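PDB 6FN6: fatty acid synthase 1, isoform A from Drosophila melanogaster, which probably builds long-chain saturated fatty acids from acetyl-CoA and malonyl-CoA with NADPH, this chain being its dehydratase, enoylreductase and ketoreductase region. Local coordinates for residues Tyr264-Asn269 and Ser542-Asn547; Ala290-Ile295 and Thr552-Lys557. One frame throughout, in Å; residues are numbered along the deposited sequence.

Interaction 1: residues Tyr264-Asn269 and Ser542-Asn547; sequences YQFVPN and SNVLKN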
loop_
_atom_site.group_PDB
_atom_site.type_symbol
_atom_site.label_atom_id
_atom_site.label_comp_id
_atom_site.label_asym_id
_atom_site.label_seq_id
_atom_site.Cartn_x
_atom_site.Cartn_y
_atom_site.Cartn_z
ATOM N N TYR A 264 52.461 29.040 25.361
ATOM C CA TYR A 264 53.737 29.729 25.467
ATOM C C TYR A 264 54.210 29.737 26.914
ATOM O O TYR A 264 53.398 29.786 27.836
ATOM C CB TYR A 264 53.621 31.161 24.942
ATOM C CG TYR A 264 53.695 31.254 23.439
ATOM C CD1 TYR A 264 52.556 31.100 22.662
ATOM C CD2 TYR A 264 54.898 31.492 22.795
ATOM C CE1 TYR A 264 52.612 31.185 21.288
ATOM C CE2 TYR A 264 54.964 31.575 21.417
ATOM C CZ TYR A 264 53.817 31.419 20.670
ATOM O OH TYR A 264 53.870 31.499 19.299
ATOM N N GLN A 265 55.523 29.655 27.108
ATOM C CA GLN A 265 56.114 29.794 28.435
ATOM C C GLN A 265 57.582 30.193 28.333
ATOM O O GLN A 265 58.217 30.007 27.295
ATOM C CB GLN A 265 55.985 28.495 29.239
ATOM C CG GLN A 265 56.655 27.283 28.611
ATOM C CD GLN A 265 56.801 26.132 29.591
ATOM O OE1 GLN A 265 56.062 25.151 29.533
ATOM N NE2 GLN A 265 57.760 26.252 30.503
ATOM N N PHE A 266 58.113 30.735 29.423
ATOM C CA PHE A 266 59.513 31.129 29.480
ATOM C C PHE A 266 60.404 29.921 29.739
ATOM O O PHE A 266 60.215 29.195 30.715
ATOM C CB PHE A 266 59.731 32.182 30.567
ATOM C CG PHE A 266 61.168 32.580 30.742
ATOM C CD1 PHE A 266 61.773 33.448 29.849
ATOM C CD2 PHE A 266 61.913 32.084 31.798
ATOM C CE1 PHE A 266 63.094 33.814 30.004
ATOM C CE2 PHE A 266 63.234 32.445 31.960
ATOM C CZ PHE A 266 63.826 33.312 31.062
ATOM N N VAL A 267 61.367 29.706 28.846
ATOM C CA VAL A 267 62.324 28.618 28.983
ATOM C C VAL A 267 63.718 29.206 29.166
ATOM O O VAL A 267 64.251 29.827 28.244
ATOM C CB VAL A 267 62.284 27.675 27.768
ATOM C CG1 VAL A 267 63.291 26.539 27.931
ATOM C CG2 VAL A 267 60.886 27.123 27.563
ATOM N N PRO A 268 64.313 29.030 30.357
ATOM C CA PRO A 268 65.689 29.507 30.536
ATOM C C PRO A 268 66.650 28.832 29.563
ATOM O O PRO A 268 66.463 27.653 29.260
ATOM C CB PRO A 268 66.019 29.116 31.982
ATOM C CG PRO A 268 64.707 28.920 32.649
ATOM C CD PRO A 268 63.781 28.419 31.587
ATOM N N ASN A 269 67.650 29.562 29.080
ATOM C CA ASN A 269 68.691 28.963 28.254
ATOM C C ASN A 269 69.286 27.782 29.011
ATOM O O ASN A 269 69.552 26.725 28.439
ATOM C CB ASN A 269 69.778 29.980 27.905
ATOM C CG ASN A 269 69.268 31.116 27.031
ATOM O OD1 ASN A 269 69.684 32.262 27.191
ATOM N ND2 ASN A 269 68.386 30.800 26.088
ATOM N N SER A 542 66.271 36.843 20.048
ATOM C CA SER A 542 65.371 36.992 21.186
ATOM C C SER A 542 66.076 36.700 22.510
ATOM O O SER A 542 66.551 35.588 22.738
ATOM C CB SER A 542 64.163 36.069 21.025
ATOM O OG SER A 542 63.286 36.193 22.130
ATOM N N ASN A 543 66.125 37.707 23.378
ATOM C CA ASN A 543 66.766 37.585 24.686
ATOM C C ASN A 543 65.860 38.128 25.785
ATOM O O ASN A 543 65.628 39.332 25.870
ATOM C CB ASN A 543 68.103 38.330 24.702
ATOM C CG ASN A 543 69.047 37.856 23.621
ATOM O OD1 ASN A 543 69.823 36.920 23.823
ATOM N ND2 ASN A 543 68.984 38.498 22.457
ATOM N N VAL A 544 65.341 37.232 26.617
ATOM C CA VAL A 544 64.393 37.608 27.658
ATOM C C VAL A 544 64.987 37.349 29.038
ATOM O O VAL A 544 65.394 36.229 29.345
ATOM C CB VAL A 544 63.063 36.854 27.491
ATOM C CG1 VAL A 544 62.044 37.337 28.516
ATOM C CG2 VAL A 544 62.532 37.010 26.072
ATOM N N LEU A 545 65.039 38.388 29.867
ATOM C CA LEU A 545 65.544 38.253 31.230
ATOM C C LEU A 545 64.396 38.204 32.231
ATOM O O LEU A 545 63.662 39.178 32.396
ATOM C CB LEU A 545 66.491 39.409 31.570
ATOM C CG LEU A 545 67.229 39.329 32.912
ATOM C CD1 LEU A 545 68.069 38.067 33.014
ATOM C CD2 LEU A 545 68.106 40.552 33.110
ATOM N N LYS A 546 64.238 37.056 32.883
ATOM C CA LYS A 546 63.174 36.864 33.863
ATOM C C LYS A 546 63.728 36.220 35.134
ATOM O O LYS A 546 64.119 35.054 35.129
ATOM C CB LYS A 546 62.046 36.013 33.278
ATOM C CG LYS A 546 60.822 35.924 34.172
ATOM C CD LYS A 546 59.718 35.098 33.534
ATOM C CE LYS A 546 58.530 34.939 34.471
ATOM N NZ LYS A 546 57.504 34.006 33.928
ATOM N N ASN A 547 63.766 36.993 36.215
ATOM C CA ASN A 547 64.324 36.534 37.485
ATOM C C ASN A 547 65.762 36.050 37.329
ATOM O O ASN A 547 66.078 34.903 37.642
ATOM C CB ASN A 547 63.468 35.407 38.077
ATOM C CG ASN A 547 62.124 35.895 38.584
ATOM O OD1 ASN A 547 62.034 36.509 39.648
ATOM N ND2 ASN A 547 61.068 35.610 37.831
#

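Interaction 2: residues Ala290-Ile295 and Thr552-Lys557; sequences AIQVII and TFRHLK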
loop_
_atom_site.group_PDB
_atom_site.type_symbol
_atom_site.label_atom_id
_atom_site.label_comp_id
_atom_site.label_asym_id
_atom_site.label_seq_id
_atom_site.Cartn_x
_atom_site.Cartn_y
_atom_site.Cartn_z
ATOM N N ALA A 290 64.673 23.247 20.870
ATOM C CA ALA A 290 65.942 23.432 20.179
ATOM C C ALA A 290 65.727 23.903 18.746
ATOM O O ALA A 290 66.334 24.879 18.307
ATOM C CB ALA A 290 66.741 22.142 20.194
ATOM N N ILE A 291 64.863 23.204 18.019
ATOM C CA ILE A 291 64.595 23.538 16.626
ATOM C C ILE A 291 63.965 24.924 16.543
ATOM O O ILE A 291 64.238 25.688 15.616
ATOM C CB ILE A 291 63.701 22.472 15.963
ATOM C CG1 ILE A 291 64.440 21.133 15.872
ATOM C CG2 ILE A 291 63.237 22.926 14.578
ATOM C CD1 ILE A 291 65.660 21.138 14.967
ATOM N N GLN A 292 63.119 25.246 17.514
ATOM C CA GLN A 292 62.484 26.556 17.558
ATOM C C GLN A 292 63.517 27.675 17.621
ATOM O O GLN A 292 63.400 28.674 16.913
ATOM C CB GLN A 292 61.537 26.656 18.752
ATOM C CG GLN A 292 60.168 26.069 18.489
ATOM C CD GLN A 292 59.247 26.190 19.681
ATOM O OE1 GLN A 292 59.165 27.245 20.308
ATOM N NE2 GLN A 292 58.553 25.105 20.007
ATOM N N VAL A 293 64.521 27.506 18.475
ATOM C CA VAL A 293 65.572 28.504 18.625
ATOM C C VAL A 293 66.347 28.645 17.316
ATOM O O VAL A 293 66.717 29.751 16.923
ATOM C CB VAL A 293 66.511 28.146 19.793
ATOM C CG1 VAL A 293 67.703 29.108 19.853
ATOM C CG2 VAL A 293 65.745 28.160 21.108
ATOM N N ILE A 294 66.591 27.520 16.650
ATOM C CA ILE A 294 67.335 27.519 15.395
ATOM C C ILE A 294 66.543 28.256 14.321
ATOM O O ILE A 294 67.087 29.100 13.611
ATOM C CB ILE A 294 67.667 26.081 14.950
ATOM C CG1 ILE A 294 68.562 25.402 15.984
ATOM C CG2 ILE A 294 68.349 26.078 13.587
ATOM C CD1 ILE A 294 68.678 23.905 15.806
ATOM N N ILE A 295 65.261 27.929 14.198
ATOM C CA ILE A 295 64.399 28.586 13.223
ATOM C C ILE A 295 64.377 30.079 13.522
ATOM O O ILE A 295 64.509 30.910 12.623
ATOM C CB ILE A 295 62.970 27.980 13.232
ATOM C CG1 ILE A 295 63.005 26.540 12.718
ATOM C CG2 ILE A 295 62.012 28.818 12.383
ATOM C CD1 ILE A 295 61.715 25.771 12.925
ATOM N N THR A 552 63.975 32.450 26.470
ATOM C CA THR A 552 63.083 32.784 25.372
ATOM C C THR A 552 61.674 32.302 25.687
ATOM O O THR A 552 61.471 31.533 26.629
ATOM C CB THR A 552 63.542 32.140 24.053
ATOM O OG1 THR A 552 63.515 30.713 24.184
ATOM C CG2 THR A 552 64.950 32.579 23.703
ATOM N N PHE A 553 60.704 32.771 24.910
ATOM C CA PHE A 553 59.341 32.261 25.000
ATOM C C PHE A 553 59.112 31.224 23.911
ATOM O O PHE A 553 59.131 31.542 22.724
ATOM C CB PHE A 553 58.325 33.394 24.885
ATOM C CG PHE A 553 58.152 34.173 26.151
ATOM C CD1 PHE A 553 57.425 33.649 27.203
ATOM C CD2 PHE A 553 58.721 35.426 26.292
ATOM C CE1 PHE A 553 57.263 34.359 28.375
ATOM C CE2 PHE A 553 58.565 36.145 27.462
ATOM C CZ PHE A 553 57.835 35.609 28.505
ATOM N N ARG A 554 58.910 29.978 24.325
ATOM C CA ARG A 554 58.726 28.878 23.386
ATOM C C ARG A 554 57.326 28.278 23.516
ATOM O O ARG A 554 56.728 28.296 24.593
ATOM C CB ARG A 554 59.788 27.802 23.618
ATOM C CG ARG A 554 61.224 28.307 23.522
ATOM C CD ARG A 554 61.779 28.222 22.104
ATOM N NE ARG A 554 61.057 29.060 21.146
ATOM C CZ ARG A 554 61.407 30.299 20.804
ATOM N NH1 ARG A 554 62.474 30.881 21.342
ATOM N NH2 ARG A 554 60.682 30.965 19.915
ATOM N N HIS A 555 56.803 27.759 22.410
ATOM C CA HIS A 555 55.469 27.164 22.397
ATOM C C HIS A 555 55.549 25.641 22.439
ATOM O O HIS A 555 56.191 25.019 21.594
ATOM C CB HIS A 555 54.685 27.620 21.164
ATOM C CG HIS A 555 55.425 27.447 19.875
ATOM N ND1 HIS A 555 55.679 26.211 19.322
ATOM C CD2 HIS A 555 55.952 28.356 19.022
ATOM C CE1 HIS A 555 56.338 26.366 18.187
ATOM N NE2 HIS A 555 56.515 27.659 17.983
ATOM N N LEU A 556 54.896 25.052 23.437
ATOM C CA LEU A 556 54.935 23.608 23.648
ATOM C C LEU A 556 53.618 22.936 23.253
ATOM O O LEU A 556 52.533 23.448 23.539
ATOM C CB LEU A 556 55.255 23.304 25.111
ATOM C CG LEU A 556 56.737 23.247 25.494
ATOM C CD1 LEU A 556 57.488 24.481 25.021
ATOM C CD2 LEU A 556 56.879 23.093 26.999
ATOM N N LYS A 557 53.729 21.781 22.602
ATOM C CA LYS A 557 52.564 21.006 22.181
ATOM C C LYS A 557 51.835 20.427 23.392
ATOM O O LYS A 557 52.454 19.799 24.251
ATOM C CB LYS A 557 52.977 19.869 21.239
ATOM C CG LYS A 557 53.461 20.311 19.861
ATOM C CD LYS A 557 54.195 19.174 19.152
ATOM C CE LYS A 557 54.869 19.618 17.858
ATOM N NZ LYS A 557 55.792 20.768 18.051
#

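Interaction 1: residues Tyr264-Asn269 and Ser542-Asn547
F266 reaches across from strand 257-268 and lays its ring against V544 and K546, two residues on the same side of strand 542-546. No hydrogen bond joins the two segments; the contact rests on packing round the F266 ring. K546 lies over one face of the ring: its CB stands 3.9 Å from the centroid of the F266 ring and only 10° off the ring normal, a CH-pi contact made close to the ring centre. Farther along the same lysine, CD comes within 4.0 Å of F266 CG, so the aliphatic chain runs over the aromatic face from its outer end back toward its root. This follows from a fully extended lysine, with CG anti to the backbone N (chi1 -172°) and every later torsion near 180°. V544 meets the outer part of the ring instead. Its carbonyl O lies at the ring edge, near the ring plane, 3.4 Å from F266 CE1, and its CB is 3.9 Å from the same CE1, while CG1 rests 4.1 Å from F266 CD1. The aromatic side chain therefore offers a C-H edge to a backbone oxygen and a face to methylene groups. Cutting F266 back to an alanine is likely to leave the K546 methylenes without the ring face they pack on and to open a gap beside V544. Backbone pairing does not join these strands directly, because strand 549-557 runs between them in the sheet, antiparallel to both. F266 thus reaches over this intervening strand, whose F553 touches both F266 and V544. Helix 496-504 brings A496 against V544, and the loop residue Q518 touches K546.

Interaction 2: residues Ala290-Ile295 and Thr552-Lys557
Q292 projects from helix 279-296 toward strand 549-557 and binds R554 and H555 through both ends of its amide. OE1 accepts two hydrogen bonds: from R554 NE at 2.8 Å, and from the backbone N of H555 at 3.2 Å. The second donor lies in the carbonyl plane, on a lone pair, whereas NE is tilted 30° from that plane. At the other end, NE2 of Q292 donates to the carbonyl O of H555 at 2.8 Å. Paired in this way with the N-H and C=O of one residue, the amide is fixed against a flip about chi3, and a second bond from its NE2 to D288 strengthens the hold. Its stem is extended beyond CG, with CG anti to the carbonyl carbon, which carries the amide across to the strand. The H555 imidazole stacks on this amide, the two planes 17° apart, and Q292 OE1 lies over the centre of the H555 ring, 3.5 Å above its plane. A chi1 of 51° sets that ring between its own backbone N and carbonyl carbon, folding it back over the amide. R554 bends at chi2 and chi3, so that NE presents its N-H to OE1 within the guanidinium plane; the amide and guanidinium planes are nearly perpendicular. Its CD also packs against V293 CG2 at 4.1 Å, and NH1 forms a salt bridge with E296 one turn farther along the helix. The Q292 amide thus pairs with the N-H and C=O of H555 much as a neighbouring strand would, docking helix 279-296 on strand 549-557 of the pseudo-ketoreductase part of the chain.

In the fold
After the two hotdog folds of the dehydratase the chain enters strand 257-268, the first half of interaction 1, and soon afterwards helix 279-296, the first half of interaction 2. About 250 residues later it returns through strand 542-546, closing the long loop of interaction 1, and then immediately through strand 549-557, closing that of interaction 2. The segments alternate, so the two closures cross and neither nests in the other. Strand 549-557 unites them: it sits between 542-546 and 257-268 in the sheet, probably hydrogen-bonded to the latter through V267 N to T552 O. Together the contacts tie strand 257-268 and helix 279-296 to the pseudo-ketoreductase part of the chain, their centres about 11 Å apart.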